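Local coordinates for protein putative solute-binding component of ABC transporter (PDB 4YS6) that binds beta-D-glucose and probably serves as the sugar-binding component of an ABC transporter, at residues A[141-146]-A[181-186]; A[170-176]-A[211-216]. All coordinates share one frame; numbering follows the deposited sequence. Where two conformers were deposited one is given.

How the contacts relate
Contact 1 and contact 2 belong to the same lobe and share helix 177-195: the 181-186 part of that helix packs in contact 1, and residues 170-176 of contact 2 lead into its start. Contact 1 is a buried helix pair without a hydrogen bond across it, held by glycine backbones and aromatic rings. Contact 2, only partly buried, joins two loops through five hydrogen bonds, and P174 and A214 at its border are exposed. Both reach the glucose, the first with F182 and the second with D176 and W216. The two meet where F182 CD2 lies 3.7 Å from W216 CH2, and also where Y183 packs on V211.

Contact 1 of 2, residues A[141-146]-A[181-186]; sequences NYMVGT and FFYGGA
G145 and G185 bring the two helices together backbone to backbone, their CA atoms 4.1 Å apart and the short axes 6.4 Å apart at closest, crossing at -46°. With no side chain at either crossing position, the G145 carbonyl can reach A186, its O lying 3.2 Å from A186 CA. A CA-H...O contact joins G145 CA to F182 O at 3.3 Å, while no conventional hydrogen bond spans the pair.

Aromatic packing flanks this crossing. Y142 has CG anti to its backbone N (chi1 -179°), which carries the ring across to the neighbouring helix, where G185 CA sits over one face in a CH-pi contact, 3.9 Å from the centroid. Its hydroxyl is hydrogen-bonded to D188 one turn further along that helix. F181 meets Y142 CB at its ring edge and is also stacked on Y322.

Helices 141-155 and 177-195 belong to the bilobed periplasmic binding protein fold; 141-155 follows a strand of the seven-stranded sheet, and 177-195 follows a strand of the four-stranded one.

On the ligand side, V144 CG1 lies 3.9 Å from F182 CD1, and the F182 ring also packs against the amide of N141, whose plane is turned 75° from the ring. N141 OD1 approaches F182 CE1 to 3.3 Å, while ND2 is hydrogen-bonded to Y322 and T138. F182 itself touches the bound glucose.

Contact 2 of 2, residues A[170-176]-A[211-216]; sequences FTGDPGD and VATAGW. With BGC (beta-D-glucopyranose), chain D.
The indole of W216 lies between the 170-176 loop and the sugar, with G172 CA and D173 N over one face and glucose C5 and C6 over the other. The C5-C6 corner of the glucose thus rests on the indole in the ligand cleft of a periplasmic binding protein, and C6 comes within 3.5 Å of W216 CG.

At the indole edge stands the D176 carboxylate, turned 65° from the ring plane. Its OD2 accepts W216 NE1 at 2.8 Å through the anti lone pair. The anomeric hydroxyl O1 of glucose donates to the same D176 OD2 at 2.6 Å. D176 OD1 caps helix 177-195 through N178 N; the carboxylate is thus held at both oxygens, which should fix its rotation. R125, itself bonded to the sugar, forms a long, weak ion pair with OD2.

D173 spans the loops differently. A chi1 of -177° swings its carboxylate away from the backbone N to reach the main chain just before W216, where OD1 receives G215 N in an almost straight bond (176°). OD2 closes an Asx turn with G175 N.

Farther from the glucose, the backbones are tied by T171 N to V211 O and T213 N to G172 O. T171 turns its methyl CG2 onto A212 CA, whereas its hydroxyl bonds to S245. T213 OG1 donates to T171 O at 2.8 Å, nearly along the C=O axis.

Contact 1 of 2, residues A[141-146]-A[181-186]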
ATOM      1  N   ASN A 141      -1.744  -7.968  -3.407  1.00 11.60           N
ATOM      2  CA  ASN A 141      -1.074  -6.786  -3.912  1.00 11.91           C
ATOM      3  C   ASN A 141      -0.831  -6.823  -5.425  1.00 14.63           C
ATOM      4  O   ASN A 141      -0.946  -5.794  -6.089  1.00 12.81           O
ATOM      5  CB  ASN A 141       0.238  -6.598  -3.173  1.00 12.78           C
ATOM      6  CG  ASN A 141       0.026  -6.455  -1.694  1.00 14.77           C
ATOM      7  OD1 ASN A 141      -0.650  -5.532  -1.265  1.00 17.05           O
ATOM      8  ND2 ASN A 141       0.511  -7.413  -0.919  1.00 14.03           N
ATOM      9  N   TYR A 142      -0.567  -8.004  -5.974  1.00 14.08           N
ATOM     10  CA  TYR A 142      -0.420  -8.115  -7.422  1.00 14.03           C
ATOM     11  C   TYR A 142      -1.740  -7.731  -8.100  1.00 16.77           C
ATOM     12  O   TYR A 142      -1.748  -7.008  -9.098  1.00 15.27           O
ATOM     13  CB  TYR A 142       0.011  -9.523  -7.805  1.00 13.20           C
ATOM     14  CG  TYR A 142       0.208  -9.685  -9.274  1.00 17.21           C
ATOM     15  CD1 TYR A 142       1.398  -9.311  -9.873  1.00 19.91           C
ATOM     16  CD2 TYR A 142      -0.803 -10.196 -10.069  1.00 22.84           C
ATOM     17  CE1 TYR A 142       1.578  -9.454 -11.238  1.00 20.79           C
ATOM     18  CE2 TYR A 142      -0.628 -10.344 -11.420  1.00 25.50           C
ATOM     19  CZ  TYR A 142       0.557  -9.968 -11.994  1.00 24.09           C
ATOM     20  OH  TYR A 142       0.694 -10.125 -13.351  1.00 33.97           O
HETATM   21  N   MSE A 143      -2.855  -8.166  -7.535  1.00 12.19           N
HETATM   22  CA  MSE A 143      -4.171  -7.873  -8.119  1.00 11.87           C
HETATM   23  C   MSE A 143      -4.476  -6.375  -8.040  1.00 11.43           C
HETATM   24  O   MSE A 143      -5.107  -5.805  -8.955  1.00 13.20           O
HETATM   25  CB  MSE A 143      -5.278  -8.697  -7.437  1.00 14.34           C
HETATM   26  CG  MSE A 143      -6.623  -8.347  -7.931  1.00 16.33           C
HETATM   27 SE   MSE A 143      -7.953  -9.415  -6.924  1.00 46.86          SE
HETATM   28  CE  MSE A 143      -7.304 -11.198  -7.417  1.00 64.84           C
ATOM     29  N   VAL A 144      -4.034  -5.710  -6.969  1.00 12.38           N
ATOM     30  CA  VAL A 144      -4.188  -4.271  -6.878  1.00 13.45           C
ATOM     31  C   VAL A 144      -3.536  -3.624  -8.097  1.00 14.15           C
ATOM     32  O   VAL A 144      -4.114  -2.770  -8.755  1.00 13.61           O
ATOM     33  CB  VAL A 144      -3.554  -3.677  -5.585  1.00 12.73           C
ATOM     34  CG1 VAL A 144      -3.485  -2.150  -5.649  1.00 15.83           C
ATOM     35  CG2 VAL A 144      -4.301  -4.126  -4.328  1.00 17.47           C
ATOM     36  N   GLY A 145      -2.294  -4.012  -8.370  1.00 13.30           N
ATOM     37  CA  GLY A 145      -1.581  -3.494  -9.523  1.00 14.38           C
ATOM     38  C   GLY A 145      -2.298  -3.808 -10.825  1.00 12.78           C
ATOM     39  O   GLY A 145      -2.439  -2.947 -11.668  1.00 13.95           O
ATOM     40  N   THR A 146      -2.729  -5.060 -10.993  0.55 14.02           N
ATOM     41  CA  THR A 146      -3.496  -5.435 -12.176  0.55 14.68           C
ATOM     42  C   THR A 146      -4.685  -4.498 -12.380  0.55 13.42           C
ATOM     43  O   THR A 146      -4.933  -4.003 -13.493  0.55 15.16           O
ATOM     44  CB  THR A 146      -4.023  -6.882 -12.083  0.55 14.03           C
ATOM     45  OG1 THR A 146      -2.942  -7.790 -11.833  0.55 14.79           O
ATOM     46  CG2 THR A 146      -4.708  -7.282 -13.367  0.55 16.72           C
ATOM     47  N   PHE A 181       5.166  -5.409  -6.056  1.00 13.11           N
ATOM     48  CA  PHE A 181       3.958  -6.077  -6.508  1.00 13.04           C
ATOM     49  C   PHE A 181       2.941  -5.139  -7.152  1.00 13.28           C
ATOM     50  O   PHE A 181       2.312  -5.509  -8.159  1.00 12.91           O
ATOM     51  CB  PHE A 181       3.318  -6.819  -5.338  1.00 14.57           C
ATOM     52  CG  PHE A 181       3.982  -8.128  -5.065  1.00 13.76           C
ATOM     53  CD1 PHE A 181       5.245  -8.179  -4.506  1.00 15.00           C
ATOM     54  CD2 PHE A 181       3.350  -9.316  -5.410  1.00 17.97           C
ATOM     55  CE1 PHE A 181       5.868  -9.383  -4.297  1.00 18.77           C
ATOM     56  CE2 PHE A 181       3.954 -10.522  -5.190  1.00 21.34           C
ATOM     57  CZ  PHE A 181       5.212 -10.566  -4.639  1.00 19.45           C
ATOM     58  N   PHE A 182       2.746  -3.947  -6.593  1.00 11.01           N
ATOM     59  CA  PHE A 182       1.822  -2.999  -7.224  1.00 11.14           C
ATOM     60  C   PHE A 182       2.357  -2.617  -8.621  1.00 13.88           C
ATOM     61  O   PHE A 182       1.619  -2.558  -9.600  1.00 13.24           O
ATOM     62  CB  PHE A 182       1.650  -1.729  -6.389  1.00 10.51           C
ATOM     63  CG  PHE A 182       1.154  -1.956  -4.979  1.00 10.79           C
ATOM     64  CD1 PHE A 182       0.189  -2.907  -4.687  1.00 12.47           C
ATOM     65  CD2 PHE A 182       1.662  -1.188  -3.945  1.00 10.60           C
ATOM     66  CE1 PHE A 182      -0.243  -3.087  -3.403  1.00 14.15           C
ATOM     67  CE2 PHE A 182       1.238  -1.369  -2.655  1.00 13.32           C
ATOM     68  CZ  PHE A 182       0.265  -2.306  -2.386  1.00 13.11           C
ATOM     69  N   TYR A 183       3.660  -2.350  -8.703  1.00 12.40           N
ATOM     70  CA  TYR A 183       4.308  -1.983  -9.968  1.00 10.69           C
ATOM     71  C   TYR A 183       4.246  -3.155 -10.943  1.00 13.62           C
ATOM     72  O   TYR A 183       3.882  -2.982 -12.107  1.00 15.29           O
ATOM     73  CB  TYR A 183       5.753  -1.551  -9.693  1.00 12.37           C
ATOM     74  CG  TYR A 183       6.606  -1.290 -10.913  1.00 13.17           C
ATOM     75  CD1 TYR A 183       6.672  -0.028 -11.478  1.00 14.48           C
ATOM     76  CD2 TYR A 183       7.356  -2.296 -11.471  1.00 16.61           C
ATOM     77  CE1 TYR A 183       7.452   0.205 -12.598  1.00 15.15           C
ATOM     78  CE2 TYR A 183       8.129  -2.077 -12.578  1.00 20.03           C
ATOM     79  CZ  TYR A 183       8.180  -0.822 -13.135  1.00 16.27           C
ATOM     80  OH  TYR A 183       8.968  -0.625 -14.258  1.00 17.66           O
ATOM     81  N   GLY A 184       4.566  -4.352 -10.463  1.00 14.37           N
ATOM     82  CA  GLY A 184       4.609  -5.518 -11.312  1.00 17.21           C
ATOM     83  C   GLY A 184       3.252  -5.839 -11.895  1.00 16.40           C
ATOM     84  O   GLY A 184       3.144  -6.168 -13.082  1.00 16.40           O
ATOM     85  N   GLY A 185       2.214  -5.770 -11.065  1.00 12.46           N
ATOM     86  CA  GLY A 185       0.860  -6.033 -11.537  1.00 14.26           C
ATOM     87  C   GLY A 185       0.418  -5.055 -12.606  1.00 12.71           C
ATOM     88  O   GLY A 185      -0.122  -5.455 -13.648  1.00 13.33           O
ATOM     89  N   ALA A 186       0.673  -3.770 -12.375  1.00 13.07           N
ATOM     90  CA  ALA A 186       0.260  -2.741 -13.322  1.00 13.54           C
ATOM     91  C   ALA A 186       1.066  -2.844 -14.610  1.00 13.85           C
ATOM     92  O   ALA A 186       0.518  -2.706 -15.711  1.00 14.04           O
ATOM     93  CB  ALA A 186       0.410  -1.365 -12.702  1.00 13.27           C
TER

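Contact 2 of 2, residues A[170-176]-A[211-216]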
ATOM      1  N   PHE A 170       4.200   6.664 -10.863  1.00 11.23           N
ATOM      2  CA  PHE A 170       4.648   6.913  -9.481  1.00 13.51           C
ATOM      3  C   PHE A 170       4.361   5.684  -8.656  1.00 13.21           C
ATOM      4  O   PHE A 170       3.188   5.325  -8.511  1.00 14.84           O
ATOM      5  CB  PHE A 170       3.931   8.099  -8.864  1.00 15.28           C
ATOM      6  CG  PHE A 170       4.341   9.424  -9.432  1.00 10.54           C
ATOM      7  CD1 PHE A 170       3.980   9.774 -10.725  1.00 12.45           C
ATOM      8  CD2 PHE A 170       5.079  10.323  -8.671  1.00 15.19           C
ATOM      9  CE1 PHE A 170       4.387  10.990 -11.253  1.00 15.01           C
ATOM     10  CE2 PHE A 170       5.464  11.539  -9.195  1.00 14.87           C
ATOM     11  CZ  PHE A 170       5.126  11.861 -10.493  1.00 16.43           C
ATOM     12  N   THR A 171       5.393   5.013  -8.152  1.00 13.16           N
ATOM     13  CA  THR A 171       5.148   3.907  -7.230  1.00 14.01           C
ATOM     14  C   THR A 171       5.720   4.221  -5.831  1.00 16.18           C
ATOM     15  O   THR A 171       6.044   5.374  -5.498  1.00 13.00           O
ATOM     16  CB  THR A 171       5.680   2.553  -7.794  1.00 19.66           C
ATOM     17  OG1 THR A 171       5.106   1.453  -7.057  1.00 16.45           O
ATOM     18  CG2 THR A 171       7.188   2.474  -7.748  1.00 16.80           C
ATOM     19  N   GLY A 172       5.761   3.205  -4.982  1.00 12.95           N
ATOM     20  CA  GLY A 172       6.029   3.417  -3.583  1.00 12.82           C
ATOM     21  C   GLY A 172       7.492   3.331  -3.224  1.00 13.69           C
ATOM     22  O   GLY A 172       8.382   3.432  -4.074  1.00 15.00           O
ATOM     23  N   ASP A 173       7.743   3.143  -1.932  1.00 14.80           N
ATOM     24  CA  ASP A 173       9.105   3.163  -1.422  1.00 16.99           C
ATOM     25  C   ASP A 173       9.819   1.887  -1.828  1.00 13.25           C
ATOM     26  O   ASP A 173       9.236   0.800  -1.754  1.00 16.78           O
ATOM     27  CB  ASP A 173       9.102   3.307   0.087  1.00 17.03           C
ATOM     28  CG  ASP A 173      10.499   3.417   0.660  1.00 19.32           C
ATOM     29  OD1 ASP A 173      11.048   4.546   0.685  1.00 20.25           O
ATOM     30  OD2 ASP A 173      11.069   2.367   1.037  1.00 20.51           O
ATOM     31  N   PRO A 174      11.089   2.000  -2.236  1.00 15.90           N
ATOM     32  CA  PRO A 174      11.781   0.788  -2.682  1.00 17.11           C
ATOM     33  C   PRO A 174      12.069  -0.227  -1.561  1.00 18.66           C
ATOM     34  O   PRO A 174      12.430  -1.356  -1.842  1.00 24.08           O
ATOM     35  CB  PRO A 174      13.097   1.318  -3.270  1.00 28.96           C
ATOM     36  CG  PRO A 174      13.007   2.791  -3.292  1.00 24.92           C
ATOM     37  CD  PRO A 174      11.887   3.230  -2.419  1.00 17.70           C
ATOM     38  N   GLY A 175      11.924   0.183  -0.307  1.00 17.42           N
ATOM     39  CA  GLY A 175      12.125  -0.718   0.823  1.00 16.74           C
ATOM     40  C   GLY A 175      10.851  -1.460   1.220  1.00 17.77           C
ATOM     41  O   GLY A 175      10.854  -2.245   2.171  1.00 18.39           O
ATOM     42  N   ASP A 176       9.773  -1.185   0.501  1.00 14.71           N
ATOM     43  CA  ASP A 176       8.464  -1.829   0.715  1.00 14.55           C
ATOM     44  C   ASP A 176       8.223  -2.873  -0.365  1.00 14.54           C
ATOM     45  O   ASP A 176       8.025  -2.535  -1.527  1.00 14.16           O
ATOM     46  CB  ASP A 176       7.376  -0.764   0.686  1.00 14.04           C
ATOM     47  CG  ASP A 176       5.983  -1.303   0.934  1.00 18.89           C
ATOM     48  OD1 ASP A 176       5.805  -2.527   1.038  1.00 16.13           O
ATOM     49  OD2 ASP A 176       5.034  -0.473   1.005  1.00 15.43           O
ATOM     50  N   VAL A 211      10.887   5.327 -10.778  1.00 15.65           N
ATOM     51  CA  VAL A 211       9.539   5.819 -10.478  1.00 15.26           C
ATOM     52  C   VAL A 211       9.118   5.645  -9.024  1.00 15.24           C
ATOM     53  O   VAL A 211       8.028   6.092  -8.627  1.00 12.82           O
ATOM     54  CB  VAL A 211       8.495   5.135 -11.381  1.00 15.35           C
ATOM     55  CG1 VAL A 211       8.804   5.461 -12.828  1.00 18.48           C
ATOM     56  CG2 VAL A 211       8.470   3.631 -11.186  1.00 14.45           C
ATOM     57  N   ALA A 212       9.977   5.004  -8.232  1.00 15.26           N
ATOM     58  CA  ALA A 212       9.715   4.780  -6.820  1.00 14.97           C
ATOM     59  C   ALA A 212       9.708   6.096  -6.060  1.00 17.41           C
ATOM     60  O   ALA A 212      10.450   7.001  -6.382  1.00 21.99           O
ATOM     61  CB  ALA A 212      10.762   3.852  -6.225  1.00 20.30           C
ATOM     62  N   THR A 213       8.845   6.194  -5.059  1.00 14.95           N
ATOM     63  CA  THR A 213       8.699   7.426  -4.281  1.00 15.78           C
ATOM     64  C   THR A 213       9.133   7.150  -2.851  1.00 14.73           C
ATOM     65  O   THR A 213       8.461   6.437  -2.115  1.00 13.85           O
ATOM     66  CB  THR A 213       7.238   7.957  -4.282  1.00 16.23           C
ATOM     67  OG1 THR A 213       6.738   8.060  -5.626  1.00 16.30           O
ATOM     68  CG2 THR A 213       7.153   9.359  -3.612  1.00 16.63           C
ATOM     69  N   ALA A 214      10.249   7.743  -2.448  1.00 15.44           N
ATOM     70  CA  ALA A 214      10.760   7.554  -1.094  1.00 17.33           C
ATOM     71  C   ALA A 214       9.726   7.835   0.008  1.00 18.63           C
ATOM     72  O   ALA A 214       9.054   8.876   0.012  1.00 17.64           O
ATOM     73  CB  ALA A 214      11.984   8.442  -0.896  1.00 22.28           C
ATOM     74  N   GLY A 215       9.585   6.879   0.932  1.00 16.64           N
ATOM     75  CA  GLY A 215       8.653   6.993   2.031  1.00 17.89           C
ATOM     76  C   GLY A 215       7.190   7.062   1.668  1.00 14.50           C
ATOM     77  O   GLY A 215       6.372   7.415   2.516  1.00 16.95           O
ATOM     78  N   TRP A 216       6.848   6.740   0.415  1.00 12.14           N
ATOM     79  CA  TRP A 216       5.492   6.912  -0.082  1.00 11.38           C
ATOM     80  C   TRP A 216       5.021   8.367   0.099  1.00 14.14           C
ATOM     81  O   TRP A 216       3.806   8.651   0.232  1.00 14.79           O
ATOM     82  CB  TRP A 216       4.532   5.969   0.629  1.00 14.23           C
ATOM     83  CG  TRP A 216       4.664   4.497   0.325  1.00 13.39           C
ATOM     84  CD1 TRP A 216       5.325   3.543   1.048  1.00 14.29           C
ATOM     85  CD2 TRP A 216       4.038   3.807  -0.763  1.00 11.13           C
ATOM     86  NE1 TRP A 216       5.131   2.309   0.479  1.00 13.23           N
ATOM     87  CE2 TRP A 216       4.363   2.447  -0.643  1.00 13.55           C
ATOM     88  CE3 TRP A 216       3.235   4.217  -1.836  1.00 11.24           C
ATOM     89  CZ2 TRP A 216       3.896   1.485  -1.553  1.00 12.31           C
ATOM     90  CZ3 TRP A 216       2.787   3.263  -2.734  1.00 15.64           C
ATOM     91  CH2 TRP A 216       3.106   1.924  -2.580  1.00 14.04           C
TER
HETATM   92  C2  BGC D 403       0.367  -0.462   1.599  1.00 10.88           C
HETATM   93  C3  BGC D 403      -0.469   0.594   0.952  1.00 12.91           C
HETATM   94  C4  BGC D 403      -0.132   1.948   1.415  1.00 10.44           C
HETATM   95  C5  BGC D 403       1.334   2.241   1.315  1.00 11.03           C
HETATM   96  C6  BGC D 403       1.750   3.537   1.979  1.00 13.09           C
HETATM   97  C1  BGC D 403       1.856  -0.181   1.314  1.00 12.38           C
HETATM   98  O1  BGC D 403       2.640  -1.043   1.865  1.00 17.69           O
HETATM   99  O2  BGC D 403       0.027  -1.740   1.077  1.00 11.78           O
HETATM  100  O3  BGC D 403      -1.876   0.261   1.258  1.00 12.38           O
HETATM  101  O4  BGC D 403      -0.787   2.962   0.613  1.00 12.51           O
HETATM  102  O5  BGC D 403       2.049   1.156   1.978  1.00 12.54           O
HETATM  103  O6  BGC D 403       1.183   3.677   3.272  1.00 12.98           O